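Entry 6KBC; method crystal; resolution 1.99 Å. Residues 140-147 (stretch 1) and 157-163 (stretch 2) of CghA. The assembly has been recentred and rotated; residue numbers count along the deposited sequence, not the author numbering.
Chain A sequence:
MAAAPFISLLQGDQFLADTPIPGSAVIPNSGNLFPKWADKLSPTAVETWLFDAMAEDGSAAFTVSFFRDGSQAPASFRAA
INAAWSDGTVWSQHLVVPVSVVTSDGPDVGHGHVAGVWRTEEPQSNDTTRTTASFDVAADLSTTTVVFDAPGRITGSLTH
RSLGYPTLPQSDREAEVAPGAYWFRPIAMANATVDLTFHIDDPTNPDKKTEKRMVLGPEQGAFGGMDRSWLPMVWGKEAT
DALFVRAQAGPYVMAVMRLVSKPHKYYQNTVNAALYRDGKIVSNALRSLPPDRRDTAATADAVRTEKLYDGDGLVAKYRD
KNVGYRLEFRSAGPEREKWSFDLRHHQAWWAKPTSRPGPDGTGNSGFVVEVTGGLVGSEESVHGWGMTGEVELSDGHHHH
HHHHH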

# COMPACT_ATOMS: atom_id res chain seq x y z
N ASP A 140 -8.79 17.99 5.67
CA ASP A 140 -9.96 17.12 5.76
C ASP A 140 -9.82 15.84 4.94
O ASP A 140 -10.82 15.14 4.76
CB ASP A 140 -11.24 17.84 5.35
CG ASP A 140 -11.24 18.29 3.90
OD1 ASP A 140 -10.29 17.95 3.16
OD2 ASP A 140 -12.24 18.94 3.50
N LEU A 141 -8.61 15.53 4.46
CA LEU A 141 -8.31 14.32 3.69
C LEU A 141 -9.13 14.24 2.40
O LEU A 141 -9.37 13.14 1.86
CB LEU A 141 -8.54 13.06 4.53
CG LEU A 141 -7.70 12.95 5.81
CD1 LEU A 141 -8.05 11.69 6.58
CD2 LEU A 141 -6.21 13.02 5.52
N SER A 142 -9.59 15.38 1.88
CA SER A 142 -10.45 15.32 0.72
C SER A 142 -9.66 15.18 -0.57
O SER A 142 -10.20 14.70 -1.57
CB SER A 142 -11.33 16.57 0.67
OG SER A 142 -10.49 17.70 0.55
N THR A 143 -8.39 15.60 -0.57
CA THR A 143 -7.60 15.64 -1.79
C THR A 143 -6.14 15.41 -1.43
O THR A 143 -5.71 15.67 -0.31
CB THR A 143 -7.70 17.00 -2.53
OG1 THR A 143 -6.95 17.97 -1.80
CG2 THR A 143 -9.14 17.48 -2.66
N THR A 144 -5.39 14.93 -2.42
CA THR A 144 -3.95 14.84 -2.34
C THR A 144 -3.35 15.37 -3.62
O THR A 144 -3.99 15.38 -4.67
CB THR A 144 -3.42 13.40 -2.14
OG1 THR A 144 -3.46 12.71 -3.40
CG2 THR A 144 -4.23 12.65 -1.15
N THR A 145 -2.09 15.75 -3.53
CA THR A 145 -1.29 16.06 -4.70
C THR A 145 0.10 15.51 -4.48
O THR A 145 0.70 15.74 -3.43
CB THR A 145 -1.24 17.57 -4.97
OG1 THR A 145 -2.58 18.05 -5.13
CG2 THR A 145 -0.46 17.85 -6.24
N VAL A 146 0.60 14.77 -5.46
CA VAL A 146 1.96 14.26 -5.45
C VAL A 146 2.65 14.82 -6.68
O VAL A 146 2.11 14.74 -7.78
CB VAL A 146 1.98 12.72 -5.46
CG1 VAL A 146 3.39 12.22 -5.43
CG2 VAL A 146 1.16 12.20 -4.29
N VAL A 147 3.83 15.40 -6.49
CA VAL A 147 4.53 16.07 -7.57
C VAL A 147 5.96 15.58 -7.62
O VAL A 147 6.66 15.57 -6.60
CB VAL A 147 4.49 17.60 -7.41
CG1 VAL A 147 5.24 18.26 -8.56
CG2 VAL A 147 3.06 18.09 -7.34
N SER A 157 2.62 14.93 -12.02
CA SER A 157 1.82 14.93 -10.81
C SER A 157 0.82 13.78 -10.81
O SER A 157 0.46 13.21 -11.85
CB SER A 157 1.06 16.25 -10.63
OG SER A 157 0.16 16.42 -11.69
N LEU A 158 0.38 13.47 -9.60
CA LEU A 158 -0.71 12.58 -9.27
C LEU A 158 -1.63 13.33 -8.33
O LEU A 158 -1.16 14.05 -7.45
CB LEU A 158 -0.20 11.31 -8.55
CG LEU A 158 -1.24 10.24 -8.23
CD1 LEU A 158 -0.65 8.85 -8.28
CD2 LEU A 158 -1.80 10.53 -6.83
N THR A 159 -2.93 13.14 -8.49
CA THR A 159 -3.85 13.74 -7.54
C THR A 159 -4.94 12.75 -7.20
O THR A 159 -5.31 11.89 -8.00
CB THR A 159 -4.51 15.04 -8.07
OG1 THR A 159 -5.52 14.71 -9.04
CG2 THR A 159 -3.47 15.96 -8.69
N HIS A 160 -5.45 12.89 -5.98
CA HIS A 160 -6.59 12.13 -5.50
C HIS A 160 -7.71 13.08 -5.15
O HIS A 160 -7.47 14.14 -4.57
CB HIS A 160 -6.24 11.33 -4.23
CG HIS A 160 -5.27 10.21 -4.46
ND1 HIS A 160 -4.17 10.01 -3.66
CD2 HIS A 160 -5.29 9.19 -5.34
CE1 HIS A 160 -3.52 8.92 -4.06
NE2 HIS A 160 -4.18 8.41 -5.08
N ARG A 161 -8.94 12.68 -5.46
CA ARG A 161 -10.15 13.34 -4.99
C ARG A 161 -10.88 12.26 -4.21
O ARG A 161 -11.45 11.35 -4.81
CB ARG A 161 -11.01 13.82 -6.16
CG ARG A 161 -10.38 14.96 -6.92
CD ARG A 161 -9.53 15.84 -6.02
NE ARG A 161 -8.75 16.83 -6.77
CZ ARG A 161 -9.08 18.11 -6.93
NH1 ARG A 161 -10.22 18.56 -6.42
NH2 ARG A 161 -8.28 18.92 -7.61
N SER A 162 -10.85 12.35 -2.88
CA SER A 162 -11.41 11.28 -2.07
C SER A 162 -12.88 11.08 -2.37
O SER A 162 -13.63 12.04 -2.55
CB SER A 162 -11.23 11.58 -0.58
OG SER A 162 -11.82 10.54 0.19
N LEU A 163 -13.29 9.81 -2.44
CA LEU A 163 -14.72 9.55 -2.57
C LEU A 163 -15.42 9.56 -1.21
O LEU A 163 -16.63 9.31 -1.16
CB LEU A 163 -14.93 8.21 -3.29
CG LEU A 163 -14.33 8.20 -4.71
CD1 LEU A 163 -14.84 7.03 -5.52
CD2 LEU A 163 -14.63 9.53 -5.44

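In the loop before the strand, Asp140 OD1 accepts hydrogen bonds from Ser142 OG at 2.6 Å and Ser142 N at 3.0 Å; the short side chain of aspartate keeps its carboxylate close to the backbone, and one oxygen, OD1, can accept from both donors. Leu141, with its positive phi, contributes mainly backbone, its O lying 3.4 Å from Ser162 CB. Ser142 O then accepts the first hydrogen bond between the two stretches, from Ser162 N at 2.8 Å.

From Thr143 the two strands run antiparallel. Thr143 and Arg161 form a non-hydrogen-bonded pair, in which the threonine methyl CG2 packs 3.8 Å from Arg161 CD, an aliphatic part of that long side chain. On the other face, Thr144 pairs with His160 through Thr144 N to His160 O (3.1 Å) and His160 N to Thr144 O (3.2 Å). The hydroxyl of buried Thr144 also gives the imidazole a polar partner: His160 ND1 donates a weak, strongly bent hydrogen bond to Thr144 OG1 at 2.8 Å.

Thr145, beta-branched and comfortable in extended backbone, faces Thr159; its CA makes a CA-H...O contact with Leu158 O at 3.4 Å. Val146 and Leu158 close another hydrogen-bonded pair, N to O at 2.8 Å in both directions, while their buried apolar side chains meet, CB to CB, at 4.0 Å. Exposed Val147 ends the stretch, its CG2 4.3 Å from Ser157 CB.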